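Side-chain contacts in putative 4-amino-4-deoxychorismate lyase (Thermus thermophilus, PDB 2ZGI), which binds pyridoxal-5'-phosphate and is probably a lyase, perhaps acting on 4-amino-4-deoxychorismate: residues H41-R44 with L45-A49; A98-L102 with S103-E107. All coordinates share one frame; numbering follows the deposited sequence.

Contact 1: residues H41-R44 with L45-A49. With PLP (pyridoxal-5'-phosphate), chain P; SO4 (sulfate ion), chain O.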
# COMPACT_ATOMS: atom_id res chain seq x y z
N HIS D 41 6.86 -23.52 25.16
CA HIS D 41 7.96 -22.91 24.37
C HIS D 41 8.63 -23.97 23.52
O HIS D 41 8.96 -23.74 22.34
CB HIS D 41 8.98 -22.24 25.30
CG HIS D 41 8.53 -20.91 25.81
ND1 HIS D 41 8.67 -19.75 25.08
CD2 HIS D 41 7.93 -20.56 26.97
CE1 HIS D 41 8.19 -18.74 25.78
NE2 HIS D 41 7.72 -19.20 26.93
N LEU D 42 8.84 -25.15 24.08
CA LEU D 42 9.50 -26.20 23.28
C LEU D 42 8.60 -26.74 22.17
O LEU D 42 9.06 -27.05 21.08
CB LEU D 42 10.08 -27.32 24.16
CG LEU D 42 11.16 -26.84 25.15
CD1 LEU D 42 11.68 -28.01 26.03
CD2 LEU D 42 12.32 -26.14 24.43
N ALA D 43 7.31 -26.85 22.47
CA ALA D 43 6.29 -27.22 21.47
C ALA D 43 6.26 -26.20 20.33
O ALA D 43 6.34 -26.56 19.16
CB ALA D 43 4.93 -27.30 22.13
N ARG D 44 6.15 -24.92 20.67
CA ARG D 44 6.15 -23.88 19.63
C ARG D 44 7.43 -23.89 18.78
O ARG D 44 7.37 -23.82 17.55
CB ARG D 44 5.94 -22.49 20.22
CG ARG D 44 5.85 -21.41 19.12
CD ARG D 44 5.40 -20.07 19.67
NE ARG D 44 6.49 -19.45 20.42
CZ ARG D 44 6.40 -18.31 21.09
NH1 ARG D 44 5.25 -17.61 21.11
NH2 ARG D 44 7.47 -17.87 21.75
N LEU D 45 8.58 -23.97 19.45
CA LEU D 45 9.89 -23.92 18.80
C LEU D 45 10.03 -25.06 17.79
O LEU D 45 10.46 -24.85 16.66
CB LEU D 45 11.04 -23.95 19.84
CG LEU D 45 12.48 -23.76 19.35
CD1 LEU D 45 12.67 -22.35 18.76
CD2 LEU D 45 13.55 -24.04 20.44
N ARG D 46 9.63 -26.27 18.19
CA ARG D 46 9.61 -27.39 17.24
C ARG D 46 8.65 -27.13 16.07
O ARG D 46 8.97 -27.48 14.94
CB ARG D 46 9.19 -28.69 17.96
CG ARG D 46 9.07 -29.92 17.06
CD ARG D 46 8.78 -31.14 17.94
NE ARG D 46 9.13 -32.36 17.22
CZ ARG D 46 8.32 -33.01 16.38
NH1 ARG D 46 7.08 -32.56 16.13
NH2 ARG D 46 8.76 -34.11 15.76
N ARG D 47 7.48 -26.55 16.36
CA ARG D 47 6.48 -26.28 15.32
C ARG D 47 7.01 -25.26 14.30
O ARG D 47 6.90 -25.44 13.10
CB ARG D 47 5.18 -25.74 15.93
CG ARG D 47 4.20 -26.82 16.42
CD ARG D 47 2.80 -26.25 16.66
NE ARG D 47 2.79 -25.15 17.63
CZ ARG D 47 2.62 -25.32 18.94
NH1 ARG D 47 2.45 -26.55 19.43
NH2 ARG D 47 2.60 -24.27 19.75
N HIS D 48 7.61 -24.19 14.82
CA HIS D 48 8.19 -23.16 13.99
C HIS D 48 9.36 -23.68 13.13
O HIS D 48 9.40 -23.44 11.91
CB HIS D 48 8.56 -21.96 14.87
CG HIS D 48 7.35 -21.22 15.36
ND1 HIS D 48 7.42 -20.03 16.04
CD2 HIS D 48 6.03 -21.50 15.23
CE1 HIS D 48 6.20 -19.61 16.32
NE2 HIS D 48 5.34 -20.49 15.85
N ALA D 49 10.26 -24.44 13.75
CA ALA D 49 11.35 -25.10 13.01
C ALA D 49 10.83 -26.01 11.90
O ALA D 49 11.27 -25.92 10.76
CB ALA D 49 12.29 -25.88 14.00
N1 PLP P . 5.22 -10.54 19.12
C2 PLP P . 6.41 -10.81 18.52
C2A PLP P . 6.71 -10.20 17.19
C3 PLP P . 7.35 -11.62 19.16
O3 PLP P . 8.53 -11.86 18.53
C4 PLP P . 7.02 -12.19 20.40
C4A PLP P . 7.95 -13.12 21.15
C5 PLP P . 5.78 -11.92 20.97
C6 PLP P . 4.90 -11.09 20.29
C5A PLP P . 5.37 -12.46 22.33
O4P PLP P . 5.23 -13.88 22.39
P PLP P . 5.31 -14.72 23.76
O1P PLP P . 4.15 -14.30 24.62
O2P PLP P . 6.61 -14.41 24.46
O3P PLP P . 5.25 -16.10 23.19
S SO4 O . 2.21 -21.45 16.90
O1 SO4 O . 1.43 -21.28 15.66
O2 SO4 O . 1.36 -21.68 18.05
O3 SO4 O . 3.13 -22.59 16.77
O4 SO4 O . 2.93 -20.19 17.13

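Contact 2: residues A98-L102 with S103-E107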
# COMPACT_ATOMS: atom_id res chain seq x y z
N ALA D 98 15.94 -8.33 34.42
CA ALA D 98 15.58 -7.18 35.24
C ALA D 98 14.17 -6.70 34.87
O ALA D 98 13.88 -6.44 33.69
CB ALA D 98 16.61 -6.05 35.09
N PRO D 99 13.28 -6.59 35.87
CA PRO D 99 11.90 -6.18 35.68
C PRO D 99 11.77 -4.71 35.30
O PRO D 99 12.64 -3.89 35.60
CB PRO D 99 11.28 -6.37 37.07
CG PRO D 99 12.45 -6.27 38.02
CD PRO D 99 13.52 -7.01 37.27
N LEU D 100 10.64 -4.41 34.69
CA LEU D 100 10.21 -3.05 34.49
C LEU D 100 9.82 -2.50 35.85
O LEU D 100 9.49 -3.28 36.76
CB LEU D 100 9.01 -3.02 33.54
CG LEU D 100 9.25 -3.35 32.07
CD1 LEU D 100 7.88 -3.53 31.37
CD2 LEU D 100 10.12 -2.23 31.41
N PRO D 101 9.81 -1.16 35.99
CA PRO D 101 9.25 -0.60 37.22
C PRO D 101 7.81 -1.06 37.45
O PRO D 101 6.98 -1.08 36.51
CB PRO D 101 9.29 0.93 36.97
CG PRO D 101 10.39 1.11 36.01
CD PRO D 101 10.31 -0.10 35.09
N LEU D 102 7.55 -1.43 38.70
CA LEU D 102 6.24 -1.86 39.15
C LEU D 102 5.12 -0.86 38.79
O LEU D 102 4.01 -1.28 38.45
CB LEU D 102 6.26 -2.11 40.66
CG LEU D 102 5.03 -2.81 41.27
CD1 LEU D 102 4.72 -4.14 40.54
CD2 LEU D 102 5.26 -3.02 42.77
N SER D 103 5.43 0.44 38.84
CA SER D 103 4.43 1.47 38.52
C SER D 103 3.88 1.34 37.10
O SER D 103 2.73 1.69 36.86
CB SER D 103 5.00 2.87 38.74
OG SER D 103 5.95 3.18 37.74
N LEU D 104 4.69 0.83 36.18
CA LEU D 104 4.24 0.63 34.80
C LEU D 104 3.03 -0.27 34.66
O LEU D 104 2.23 -0.12 33.73
CB LEU D 104 5.37 0.08 33.93
CG LEU D 104 6.46 1.05 33.48
CD1 LEU D 104 7.12 0.56 32.19
CD2 LEU D 104 5.92 2.48 33.30
N TYR D 105 2.92 -1.24 35.57
CA TYR D 105 1.81 -2.18 35.54
C TYR D 105 0.54 -1.54 36.12
O TYR D 105 -0.56 -2.02 35.85
CB TYR D 105 2.18 -3.47 36.28
CG TYR D 105 3.26 -4.24 35.55
CD1 TYR D 105 2.93 -5.20 34.61
CD2 TYR D 105 4.61 -3.97 35.78
CE1 TYR D 105 3.91 -5.90 33.90
CE2 TYR D 105 5.62 -4.67 35.07
CZ TYR D 105 5.24 -5.64 34.13
OH TYR D 105 6.19 -6.36 33.41
N ARG D 106 0.73 -0.47 36.89
CA ARG D 106 -0.37 0.28 37.49
C ARG D 106 -0.81 1.43 36.60
O ARG D 106 -1.99 1.59 36.32
CB ARG D 106 0.05 0.87 38.83
CG ARG D 106 -0.00 -0.07 40.03
CD ARG D 106 0.30 0.72 41.32
NE ARG D 106 -0.40 2.01 41.32
CZ ARG D 106 0.17 3.19 41.08
NH1 ARG D 106 1.48 3.28 40.83
NH2 ARG D 106 -0.57 4.29 41.09
N GLU D 107 0.18 2.19 36.14
CA GLU D 107 -0.03 3.41 35.34
C GLU D 107 0.02 3.22 33.80
O GLU D 107 -0.40 4.10 33.03
CB GLU D 107 0.98 4.47 35.79
CG GLU D 107 0.92 4.68 37.31
CD GLU D 107 2.13 5.41 37.89
OE1 GLU D 107 3.02 5.86 37.13
OE2 GLU D 107 2.18 5.56 39.14
O HOH W 1 8.83 -6.55 34.36

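Contact 1: residues H41-R44 with L45-A49
R44 and H48, one helical turn apart, meet through a CH-pi contact: CG of R44 lies over one face of the H48 imidazole, 3.5 Å from the ring centroid and 20° off the ring normal. CG of R44 stands anti to the backbone N (chi1 -176°), which carries the chain over that face, and a bend at chi3 then turns the guanidinium away toward the cofactor.

Four i to i+4 backbone hydrogen bonds show that the helix is continuous here: L45 N to H41 O, R46 N to L42 O, R47 N to A43 O and H48 N to R44 O, the last 2.8 Å.

Two anions are gripped by side chains. The R44 guanidinium meets the PLP phosphate at its edge, with NH1 donating to O3P at 2.6 Å and NH2 adding a weak bond to the same oxygen; this agrees with the observed role of R44 in PLP binding. T26 OG1 takes a further bond from NH2, which helps fix the plane of the group. A sulfate, probably from the crystallisation liquor, bridges R47 and H48. R47 NE reaches its O3 at 2.7 Å in an almost straight bond (177°), and H48 NE2 donates to O4 at 2.7 Å. R47 folds back along the helix, one face of its guanidinium over A43 O and R44 CA.

H41 ND1 is hydrogen-bonded to T26 of strand 24-31, and V24 of that strand touches L45, H48 and A49. L42 and L45 pack against helix 59-72 and against F83 of strand 78-86, while Y125 meets the H48 ring edge-to-face. One flank of helix 38-51 thus packs on strands 24-31 and 78-86 and on helix 59-72, while R44 reaches out to the PLP phosphate.

Contact 2: residues A98-L102 with S103-E107
L100 and Y105 both hold CG anti to the carbonyl carbon and beside the backbone N (chi1 -71° and -67°), and these settings bring the leucine up to the tyrosine ring as the chain enters helix 103-107. The two side chains cross at about a right angle: L100 CB is 4.1 Å from Y105 CE2, and L100 CD1 lies 3.9 Å from Y105 OH. L104 comes in beside them, its CD1 meeting L100 CD2 at 4.2 Å, again nearly perpendicular, while its CG rests near P101 CD.

The backbone turns through two i to i+3 hydrogen bonds, from L104 N to P101 O (3.0 Å) and from Y105 N to L102 O (3.1 Å). L102 O also lies at the edge of the Y105 ring, in its plane.

A water links the far end of the ring back to the loop: it accepts from L100 N at 2.8 Å and donates to Y105 OH at 2.8 Å. The same hydroxyl is hydrogen-bonded to V220 O, and L223 of strand 223-224 touches L100, L104 and Y105. A phenylalanine in place of Y105 would probably leave V220 O and the bridging water without their hydroxyl mate.

Farther along the helix, R106 NH1 and E107 OE2 form a salt bridge of 2.9 Å between sequence neighbours. The chemistry is thus divided: apolar contacts and a tyrosine hydroxyl with two hydrogen-bond partners, the water and V220 O, on one hand, and an ion pair between exposed residues on the other. Y105 is the buried residue of the contact; with L104 on L223 and the L100 O bond to Y244 OH, it joins the short surface helix and the loop before it to the rest of the chain.

Overall arrangement
Contact 1 precedes contact 2 along the chain, and both fall within the class-IV aminotransferase region. The two centres lie 30 Å apart, on opposite sides of the chain's centre, and their nearest atoms are about 14 Å from each other. Contact 1 lies on helix 38-51, packed on the four-stranded antiparallel sheet; contact 2 follows one of that sheet's two edge strands within this chain, 89-96, and leads into helix 103-107. Because it also packs on strand 223-224 of the mixed sheet, contact 2 lies in the link between the sheets. Contact 1 holds the cofactor phosphate directly, whereas the Y105 side chain of contact 2 is about 12 Å from PLP.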